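Local coordinates for protein endo-beta-1,4-glucanase (Ampullaria crossean, PDB 5XBU) that probably cleaves internal beta-1,4-glucosidic bonds of cellulose, as a snail endoglucanase of glycoside hydrolase family 45, at residues A[78-83]-A[162-167]; A[63-68]-A[106-111]; A[53-58]-A[169-174]. All blocks are in the same frame, centred on the assembly; numbering follows the deposited sequence.

Contact 1. Residues A[78-83]-A[162-167]; sequences CGKCVR and WEEVPC
Lys80 and Glu164 meet because Lys80 bends twice, at chi2 (-71°) and again at chi4, while Glu164 runs extended beyond CG (chi2 -175°). Lys80 NZ stands 3.0 Å from Glu164 OE1, on the syn side though tilted out of the carboxylate plane, and has a weaker bond to OE2; the pair is a salt bridge. Asn77 also takes a bond from Lys80 NZ, and Tyr64 OH bonds Glu164 OE2. An alanine at Glu164 would probably leave the Lys80 ammonium without its charged mate and Tyr64 OH without this partner. On the same face Val82 CG1 lies 3.8 Å from Trp162 CE3, at the indole edge. The other face holds the disulfide, SG of Cys81 to SG of Cys167, with chi3 of 104°. There too, in the conformers described, Arg83 NH1 makes a weak, tentative salt bridge to Glu163 OE1, near the guanidinium plane, with Val165 CG1 over one face of that group. Between the faces the backbones pair: Arg83 N gives a 2.8 Å bond to Glu163 O, Glu163 N returns one to Arg83 O, and Val165 N reaches Cys81 O. A water accepts from Cys81 N and donates to Val165 O. The antiparallel register, Val82 opposite Glu164, joins strands 81-86 and 160-165 within the double-psi beta-barrel of family 45, with a disulfide at the end of the pairing.

Contact 2. Residues A[63-68]-A[106-111]; sequences RYFDDG and FMVTNA
Phe65 lays its ring against Ala111, and its side chain can be followed outward from a CB directed at segment 106-111. Phe65 CG is anti to the backbone N (chi1 175°) and lies 3.6 Å from Ala111 CB. From there the ring spreads beneath that methyl: CD2, CE2 and CZ of Phe65 all have Ala111 CB as a neighbour, at 3.9 Å for CZ. Ala111 CB stands 3.5 Å from the centroid of the Phe65 ring and only 6° off the normal, a CH-pi contact squarely over one face. Phe65 CD1 has further company, for Asn110 O approaches it to 3.2 Å and Val108 CG1 to 4.0 Å, both obliquely. Asn110 O is also 3.3 Å from Phe65 CE1. At the tip, CZ packs on SG of Cys78, and Ala37 also touches this side chain.

Tyr64 makes a lighter approach, its ring edge at CE2 lying 4.3 Å from Val108 CG2; its ring meets Trp162 edge-to-face. The helix carrying both aromatics ends in a Schellman motif, with Gly68 N bonded to Arg63 O and Asp67 N to Tyr64 O, and positive phi at Asp67. Beside Phe65, Asn110 CB points away, and the amide bonds Ala37 N through OD1 and Tyr30 OH through ND2.

The contact thus seats the end of helix 62-65 against Val108 at the end of strand 104-108 and the loop that follows it by apolar packing, and it buries one polar atom, Asn110 O, which has no hydrogen-bonding partner in the model and faces weakly polar ring carbons instead.

Contact 3. Residues A[53-58]-A[169-174]; sequences LQKHVT and GDLQAN
Lys55 stretches across to the helix 169-175, joining the turn between helix 50-54 and strand 57-60 to a helix packed outside the double-psi beta-barrel. The turn is defined by backbone geometry: Lys55 is the first residue to leave helical angles, and His56 is the centre of an inverse gamma turn with a weak bond from Val57 N to Lys55 O. Gln149 NE2 also bonds Lys55 O.

The charged interaction is the salt bridge from Lys55 NZ to Asp170 OD2, at 2.8 Å. It uses the anti lone pair of Asp170 OD2, away from the other oxygen, and the two side chains meet at a slant.

A hydrogen bond to a neutral amide acceptor adds to the grip. Lys55 NZ donates to Asn174 OD1 at 2.7 Å, tip to tip, in the amide plane and on a lone pair, with a C=O...donor angle of 133°. Asp170 and Asn174 are one helical turn apart, as the backbone bond from Asn174 N to Asp170 O confirms, so one ammonium bridges residues four apart, on adjacent turns of the helix. The lysine gets there with its chain extended beyond CG, chi3 (178°) carrying CE outward and chi4 (-173°) placing NZ.

Apolar contact is lighter. The methylenes of Lys55 slide past Leu171 in the opposite sense, Lys55 CD coming 3.9 Å from Leu171 CD2, while Leu171 also touches Met107 of strand 104-108. On its other branch, Leu171 CD1 lies 4.4 Å from the carbonyl oxygen of His56.

From the N terminus, the chain first passes 53-58, then 63-68, 78-83, 106-111, 162-167 and 169-174. Contact 3 joins the first of these to the last and so closes the longest loop, inside which contacts 1 and 2 both nest. Those two cross: contact 2 opens at 63-68, contact 1 opens before 106-111 closes it, and 162-167 closes contact 1. Strand 104-108 links all three. Lys80 O accepts from Val108 N, and Met107 pairs through its backbone with His56 and Thr58, so strands 57-60, 104-108, 81-86 and 160-165 follow one another across the sheet, with helices 62-65 and 169-175 attached to it.

Contact 1. Residues A[78-83]-A[162-167]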
loop_
_atom_site.group_PDB
_atom_site.type_symbol
_atom_site.label_atom_id
_atom_site.label_comp_id
_atom_site.label_asym_id
_atom_site.label_seq_id
_atom_site.Cartn_x
_atom_site.Cartn_y
_atom_site.Cartn_z
ATOM N N CYS A 78 1.822 8.216 -7.217
ATOM C CA CYS A 78 3.163 7.666 -7.396
ATOM C C CYS A 78 4.165 8.513 -6.637
ATOM O O CYS A 78 4.137 9.745 -6.697
ATOM C CB CYS A 78 3.546 7.642 -8.876
ATOM S SG CYS A 78 2.892 6.295 -9.829
ATOM N N GLY A 79 5.091 7.834 -5.948
ATOM C CA GLY A 79 6.136 8.510 -5.233
ATOM C C GLY A 79 5.753 9.068 -3.888
ATOM O O GLY A 79 6.631 9.576 -3.173
ATOM N N LYS A 80 4.489 8.964 -3.486
ATOM C CA LYS A 80 4.121 9.318 -2.114
ATOM C C LYS A 80 4.634 8.254 -1.169
ATOM O O LYS A 80 4.809 7.105 -1.548
ATOM C CB LYS A 80 2.590 9.396 -1.943
ATOM C CG LYS A 80 1.903 10.491 -2.727
ATOM C CD LYS A 80 2.238 11.842 -2.119
ATOM C CE LYS A 80 1.329 12.937 -2.663
ATOM N NZ LYS A 80 -0.116 12.813 -2.210
ATOM N N CYS A 81 4.856 8.645 0.075
ATOM C CA CYS A 81 5.190 7.701 1.125
ATOM C C CYS A 81 4.081 7.657 2.168
ATOM O O CYS A 81 3.418 8.659 2.467
ATOM C CB CYS A 81 6.521 8.056 1.792
ATOM S SG CYS A 81 7.923 7.652 0.705
ATOM N N VAL A 82 3.886 6.463 2.713
ATOM C CA VAL A 82 2.891 6.212 3.737
ATOM C C VAL A 82 3.573 5.521 4.920
ATOM O O VAL A 82 4.367 4.593 4.735
ATOM C CB VAL A 82 1.689 5.389 3.219
ATOM C CG1 VAL A 82 0.892 6.204 2.197
ATOM C CG2 VAL A 82 2.065 4.043 2.686
ATOM N N ARG A 83 3.261 5.981 6.125
ATOM C CA ARG A 83 3.695 5.302 7.336
ATOM C C ARG A 83 2.568 4.382 7.757
ATOM O O ARG A 83 1.417 4.823 7.885
ATOM C CB ARG A 83 3.997 6.292 8.455
ATOM C CG ARG A 83 4.385 5.580 9.751
ATOM C CD ARG A 83 4.799 6.506 10.864
ATOM N NE ARG A 83 6.023 7.234 10.536
ATOM C CZ ARG A 83 6.082 8.546 10.376
ATOM N NH1 ARG A 83 4.984 9.277 10.516
ATOM N NH2 ARG A 83 7.239 9.126 10.089
ATOM N N TRP A 162 -2.746 4.265 8.828
ATOM C CA TRP A 162 -1.954 4.766 7.716
ATOM C C TRP A 162 -2.003 6.284 7.665
ATOM O O TRP A 162 -3.023 6.915 7.979
ATOM C CB TRP A 162 -2.415 4.155 6.369
ATOM C CG TRP A 162 -3.613 4.827 5.734
ATOM C CD1 TRP A 162 -4.952 4.671 5.998
ATOM C CD2 TRP A 162 -3.544 5.798 4.676
ATOM N NE1 TRP A 162 -5.693 5.489 5.199
ATOM C CE2 TRP A 162 -4.855 6.194 4.384
ATOM C CE3 TRP A 162 -2.489 6.371 3.954
ATOM C CZ2 TRP A 162 -5.143 7.111 3.390
ATOM C CZ3 TRP A 162 -2.769 7.262 2.973
ATOM C CH2 TRP A 162 -4.096 7.636 2.703
ATOM N N GLU A 163 -0.889 6.884 7.250
ATOM C CA GLU A 163 -0.889 8.305 6.930
ATOM C C GLU A 163 0.193 8.582 5.917
ATOM O O GLU A 163 1.198 7.878 5.857
ATOM C CB GLU A 163 -0.652 9.228 8.128
ATOM C CG GLU A 163 0.645 8.918 8.842
ATOM C CD GLU A 163 0.999 9.893 9.966
ATOM O OE1 GLU A 163 1.891 9.573 10.778
ATOM O OE2 GLU A 163 0.410 10.976 10.028
ATOM N N GLU A 164 -0.005 9.620 5.128
ATOM C CA GLU A 164 1.043 10.078 4.218
ATOM C C GLU A 164 2.092 10.836 5.011
ATOM O O GLU A 164 1.771 11.591 5.930
ATOM C CB GLU A 164 0.502 11.011 3.160
ATOM C CG GLU A 164 -0.079 10.303 2.010
ATOM C CD GLU A 164 -0.518 11.222 0.871
ATOM O OE1 GLU A 164 -0.090 12.404 0.753
ATOM O OE2 GLU A 164 -1.278 10.709 0.049
ATOM N N VAL A 165 3.352 10.642 4.648
ATOM C CA VAL A 165 4.468 11.318 5.302
ATOM C C VAL A 165 5.466 11.717 4.229
ATOM O O VAL A 165 5.527 11.097 3.161
ATOM C CB VAL A 165 5.158 10.394 6.342
ATOM C CG1 VAL A 165 4.198 9.994 7.428
ATOM C CG2 VAL A 165 5.714 9.122 5.695
ATOM N N PRO A 166 6.294 12.716 4.497
ATOM C CA PRO A 166 7.410 12.975 3.586
ATOM C C PRO A 166 8.275 11.731 3.439
ATOM O O PRO A 166 8.545 11.013 4.402
ATOM C CB PRO A 166 8.181 14.102 4.280
ATOM C CG PRO A 166 7.218 14.711 5.209
ATOM C CD PRO A 166 6.263 13.653 5.631
ATOM N N CYS A 167 8.741 11.467 2.227
ATOM C CA CYS A 167 9.590 10.298 2.033
ATOM C C CYS A 167 10.957 10.492 2.673
ATOM O O CYS A 167 11.531 11.580 2.614
ATOM C CB CYS A 167 9.802 9.977 0.553
ATOM S SG CYS A 167 8.326 9.379 -0.294
HETATM O O HOH W 1 4.698 11.486 0.612
#

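Contact 2. Residues A[63-68]-A[106-111]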
loop_
_atom_site.group_PDB
_atom_site.type_symbol
_atom_site.label_atom_id
_atom_site.label_comp_id
_atom_site.label_asym_id
_atom_site.label_seq_id
_atom_site.Cartn_x
_atom_site.Cartn_y
_atom_site.Cartn_z
ATOM N N ARG A 63 -7.871 3.248 -6.406
ATOM C CA ARG A 63 -8.447 4.577 -6.242
ATOM C C ARG A 63 -7.587 5.479 -5.367
ATOM O O ARG A 63 -7.606 6.698 -5.564
ATOM C CB ARG A 63 -9.889 4.488 -5.761
ATOM C CG ARG A 63 -10.836 3.914 -6.804
ATOM C CD ARG A 63 -11.155 4.916 -7.960
ATOM N NE ARG A 63 -11.993 4.228 -8.960
ATOM C CZ ARG A 63 -11.529 3.451 -9.929
ATOM N NH1 ARG A 63 -10.227 3.413 -10.181
ATOM N NH2 ARG A 63 -12.375 2.700 -10.618
ATOM N N TYR A 64 -6.811 4.945 -4.421
ATOM C CA TYR A 64 -5.807 5.773 -3.764
ATOM C C TYR A 64 -4.637 6.040 -4.697
ATOM O O TYR A 64 -4.167 7.176 -4.810
ATOM C CB TYR A 64 -5.323 5.163 -2.435
ATOM C CG TYR A 64 -4.198 5.964 -1.846
ATOM C CD1 TYR A 64 -4.398 7.246 -1.347
ATOM C CD2 TYR A 64 -2.906 5.473 -1.860
ATOM C CE1 TYR A 64 -3.354 8.008 -0.875
ATOM C CE2 TYR A 64 -1.858 6.226 -1.410
ATOM C CZ TYR A 64 -2.064 7.490 -0.912
ATOM O OH TYR A 64 -0.972 8.195 -0.479
ATOM N N PHE A 65 -4.142 4.991 -5.366
ATOM C CA PHE A 65 -3.030 5.139 -6.297
ATOM C C PHE A 65 -3.206 6.327 -7.229
ATOM O O PHE A 65 -2.248 7.079 -7.450
ATOM C CB PHE A 65 -2.887 3.852 -7.102
ATOM C CG PHE A 65 -1.852 3.925 -8.169
ATOM C CD1 PHE A 65 -0.523 3.754 -7.864
ATOM C CD2 PHE A 65 -2.198 4.140 -9.499
ATOM C CE1 PHE A 65 0.447 3.807 -8.855
ATOM C CE2 PHE A 65 -1.245 4.195 -10.478
ATOM C CZ PHE A 65 0.101 4.041 -10.156
ATOM N N ASP A 66 -4.405 6.482 -7.794
ATOM C CA ASP A 66 -4.666 7.564 -8.743
ATOM C C ASP A 66 -5.629 8.604 -8.204
ATOM O O ASP A 66 -6.272 9.301 -8.995
ATOM C CB ASP A 66 -5.147 7.047 -10.092
ATOM C CG ASP A 66 -5.008 8.096 -11.194
ATOM O OD1 ASP A 66 -4.048 8.917 -11.133
ATOM O OD2 ASP A 66 -5.873 8.093 -12.093
ATOM N N ASP A 67 -5.731 8.752 -6.885
ATOM C CA ASP A 67 -6.529 9.821 -6.275
ATOM C C ASP A 67 -7.925 9.945 -6.893
ATOM O O ASP A 67 -8.353 11.025 -7.310
ATOM C CB ASP A 67 -5.801 11.170 -6.317
ATOM C CG ASP A 67 -6.521 12.256 -5.540
ATOM O OD1 ASP A 67 -7.133 11.943 -4.494
ATOM O OD2 ASP A 67 -6.459 13.424 -5.970
ATOM N N GLY A 68 -8.634 8.815 -6.973
ATOM C CA GLY A 68 -9.982 8.744 -7.502
ATOM C C GLY A 68 -10.090 8.351 -8.962
ATOM O O GLY A 68 -11.174 7.958 -9.405
ATOM N N PHE A 106 6.564 3.156 3.630
ATOM C CA PHE A 106 6.626 2.555 2.308
ATOM C C PHE A 106 6.412 3.637 1.258
ATOM O O PHE A 106 5.584 4.537 1.436
ATOM C CB PHE A 106 5.545 1.497 2.110
ATOM C CG PHE A 106 5.681 0.314 3.038
ATOM C CD1 PHE A 106 5.195 0.390 4.329
ATOM C CD2 PHE A 106 6.302 -0.854 2.624
ATOM C CE1 PHE A 106 5.332 -0.683 5.204
ATOM C CE2 PHE A 106 6.451 -1.936 3.486
ATOM C CZ PHE A 106 5.962 -1.830 4.782
ATOM N N MET A 107 7.090 3.515 0.125
ATOM C CA MET A 107 6.874 4.411 -1.007
ATOM C C MET A 107 5.997 3.756 -2.061
ATOM O O MET A 107 6.179 2.585 -2.407
ATOM C CB MET A 107 8.217 4.836 -1.611
ATOM C CG MET A 107 8.050 5.900 -2.708
ATOM S SD MET A 107 9.600 6.702 -3.141
ATOM C CE MET A 107 10.435 5.358 -4.008
ATOM N N VAL A 108 5.046 4.533 -2.586
ATOM C CA VAL A 108 4.177 4.078 -3.662
ATOM C C VAL A 108 4.963 4.011 -4.964
ATOM O O VAL A 108 5.409 5.037 -5.485
ATOM C CB VAL A 108 2.985 5.033 -3.825
ATOM C CG1 VAL A 108 2.140 4.610 -4.990
ATOM C CG2 VAL A 108 2.193 5.129 -2.511
ATOM N N THR A 109 5.103 2.797 -5.506
ATOM C CA THR A 109 5.795 2.601 -6.779
ATOM C C THR A 109 4.990 1.779 -7.763
ATOM O O THR A 109 5.447 1.583 -8.896
ATOM C CB THR A 109 7.173 1.966 -6.593
ATOM O OG1 THR A 109 6.965 0.641 -6.118
ATOM C CG2 THR A 109 8.050 2.754 -5.667
ATOM N N ASN A 110 3.798 1.317 -7.393
ATOM C CA ASN A 110 3.023 0.444 -8.250
ATOM C C ASN A 110 1.567 0.569 -7.821
ATOM O O ASN A 110 1.264 1.270 -6.857
ATOM C CB ASN A 110 3.613 -0.966 -8.145
ATOM C CG ASN A 110 3.097 -1.934 -9.184
ATOM O OD1 ASN A 110 2.555 -1.555 -10.218
ATOM N ND2 ASN A 110 3.282 -3.217 -8.914
ATOM N N ALA A 111 0.680 -0.108 -8.553
ATOM C CA ALA A 111 -0.752 -0.084 -8.281
ATOM C C ALA A 111 -1.287 -1.493 -8.095
ATOM O O ALA A 111 -0.826 -2.432 -8.750
ATOM C CB ALA A 111 -1.491 0.548 -9.462
#

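Contact 3. Residues A[53-58]-A[169-174]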
loop_
_atom_site.group_PDB
_atom_site.type_symbol
_atom_site.label_atom_id
_atom_site.label_comp_id
_atom_site.label_asym_id
_atom_site.label_seq_id
_atom_site.Cartn_x
_atom_site.Cartn_y
_atom_site.Cartn_z
ATOM N N LEU A 53 12.671 -3.658 -6.015
ATOM C CA LEU A 53 12.405 -5.009 -5.546
ATOM C C LEU A 53 12.844 -5.228 -4.108
ATOM O O LEU A 53 12.384 -6.182 -3.475
ATOM C CB LEU A 53 13.150 -6.015 -6.450
ATOM C CG LEU A 53 12.639 -6.057 -7.880
ATOM C CD1 LEU A 53 13.461 -7.028 -8.683
ATOM C CD2 LEU A 53 11.148 -6.426 -7.945
ATOM N N GLN A 54 13.729 -4.373 -3.587
ATOM C CA GLN A 54 14.410 -4.606 -2.315
ATOM C C GLN A 54 13.864 -3.791 -1.149
ATOM O O GLN A 54 13.973 -4.235 0.008
ATOM C CB GLN A 54 15.896 -4.249 -2.454
ATOM C CG GLN A 54 16.663 -5.120 -3.407
ATOM C CD GLN A 54 17.972 -4.490 -3.837
ATOM O OE1 GLN A 54 18.175 -3.283 -3.726
ATOM N NE2 GLN A 54 18.877 -5.322 -4.345
ATOM N N LYS A 55 13.386 -2.586 -1.416
ATOM C CA LYS A 55 13.061 -1.615 -0.376
ATOM C C LYS A 55 11.611 -1.732 0.055
ATOM O O LYS A 55 10.884 -2.603 -0.416
ATOM C CB LYS A 55 13.426 -0.213 -0.818
ATOM C CG LYS A 55 14.925 -0.004 -0.923
ATOM C CD LYS A 55 15.257 1.476 -0.974
ATOM C CE LYS A 55 16.715 1.716 -1.020
ATOM N NZ LYS A 55 16.992 3.164 -0.896
ATOM N N HIS A 56 11.216 -0.873 1.002
ATOM C CA HIS A 56 9.845 -0.817 1.491
ATOM C C HIS A 56 9.030 0.001 0.489
ATOM O O HIS A 56 8.922 1.228 0.590
ATOM C CB HIS A 56 9.824 -0.167 2.861
ATOM C CG HIS A 56 10.481 -0.968 3.906
ATOM N ND1 HIS A 56 11.186 -0.393 4.939
ATOM C CD2 HIS A 56 10.528 -2.308 4.119
ATOM C CE1 HIS A 56 11.677 -1.350 5.724
ATOM N NE2 HIS A 56 11.285 -2.520 5.250
ATOM N N VAL A 57 8.479 -0.718 -0.481
ATOM C CA VAL A 57 7.668 -0.130 -1.533
ATOM C C VAL A 57 6.334 -0.871 -1.592
ATOM O O VAL A 57 6.199 -2.028 -1.162
ATOM C CB VAL A 57 8.423 -0.114 -2.888
ATOM C CG1 VAL A 57 9.633 0.806 -2.791
ATOM C CG2 VAL A 57 8.804 -1.512 -3.369
ATOM N N THR A 58 5.331 -0.172 -2.110
ATOM C CA THR A 58 3.972 -0.656 -2.089
ATOM C C THR A 58 3.242 -0.373 -3.403
ATOM O O THR A 58 3.524 0.592 -4.122
ATOM C CB THR A 58 3.211 -0.064 -0.873
ATOM O OG1 THR A 58 1.892 -0.589 -0.779
ATOM C CG2 THR A 58 3.096 1.459 -0.875
ATOM N N GLY A 169 14.935 10.432 2.733
ATOM C CA GLY A 169 15.743 10.972 1.651
ATOM C C GLY A 169 16.197 9.929 0.647
ATOM O O GLY A 169 16.279 10.202 -0.549
ATOM N N ASP A 170 16.506 8.721 1.111
ATOM C CA ASP A 170 16.959 7.704 0.169
ATOM C C ASP A 170 15.847 7.308 -0.792
ATOM O O ASP A 170 16.096 7.106 -1.986
ATOM C CB ASP A 170 17.487 6.476 0.899
ATOM C CG ASP A 170 16.411 5.755 1.684
ATOM O OD1 ASP A 170 15.829 6.374 2.597
ATOM O OD2 ASP A 170 16.159 4.567 1.396
ATOM N N LEU A 171 14.612 7.201 -0.291
ATOM C CA LEU A 171 13.482 6.844 -1.143
ATOM C C LEU A 171 13.147 7.975 -2.094
ATOM O O LEU A 171 12.818 7.735 -3.259
ATOM C CB LEU A 171 12.279 6.448 -0.280
ATOM C CG LEU A 171 12.393 5.062 0.350
ATOM C CD1 LEU A 171 11.318 4.866 1.400
ATOM C CD2 LEU A 171 12.321 3.980 -0.701
ATOM N N GLN A 172 13.261 9.206 -1.614
ATOM C CA GLN A 172 13.023 10.358 -2.473
ATOM C C GLN A 172 14.017 10.393 -3.631
ATOM O O GLN A 172 13.649 10.688 -4.778
ATOM C CB GLN A 172 13.113 11.617 -1.622
ATOM C CG GLN A 172 12.728 12.872 -2.336
ATOM C CD GLN A 172 11.247 13.157 -2.231
ATOM O OE1 GLN A 172 10.454 12.299 -1.840
ATOM N NE2 GLN A 172 10.868 14.378 -2.572
ATOM N N ALA A 173 15.284 10.072 -3.351
ATOM C CA ALA A 173 16.292 10.018 -4.401
ATOM C C ALA A 173 16.042 8.864 -5.360
ATOM O O ALA A 173 16.216 9.010 -6.575
ATOM C CB ALA A 173 17.691 9.946 -3.788
ATOM N N ASN A 174 15.655 7.698 -4.830
ATOM C CA ASN A 174 15.285 6.580 -5.691
ATOM C C ASN A 174 14.185 6.990 -6.660
ATOM O O ASN A 174 14.245 6.697 -7.859
ATOM C CB ASN A 174 14.757 5.403 -4.850
ATOM C CG ASN A 174 15.816 4.633 -4.065
ATOM O OD1 ASN A 174 15.517 4.163 -2.973
ATOM N ND2 ASN A 174 17.001 4.436 -4.621
#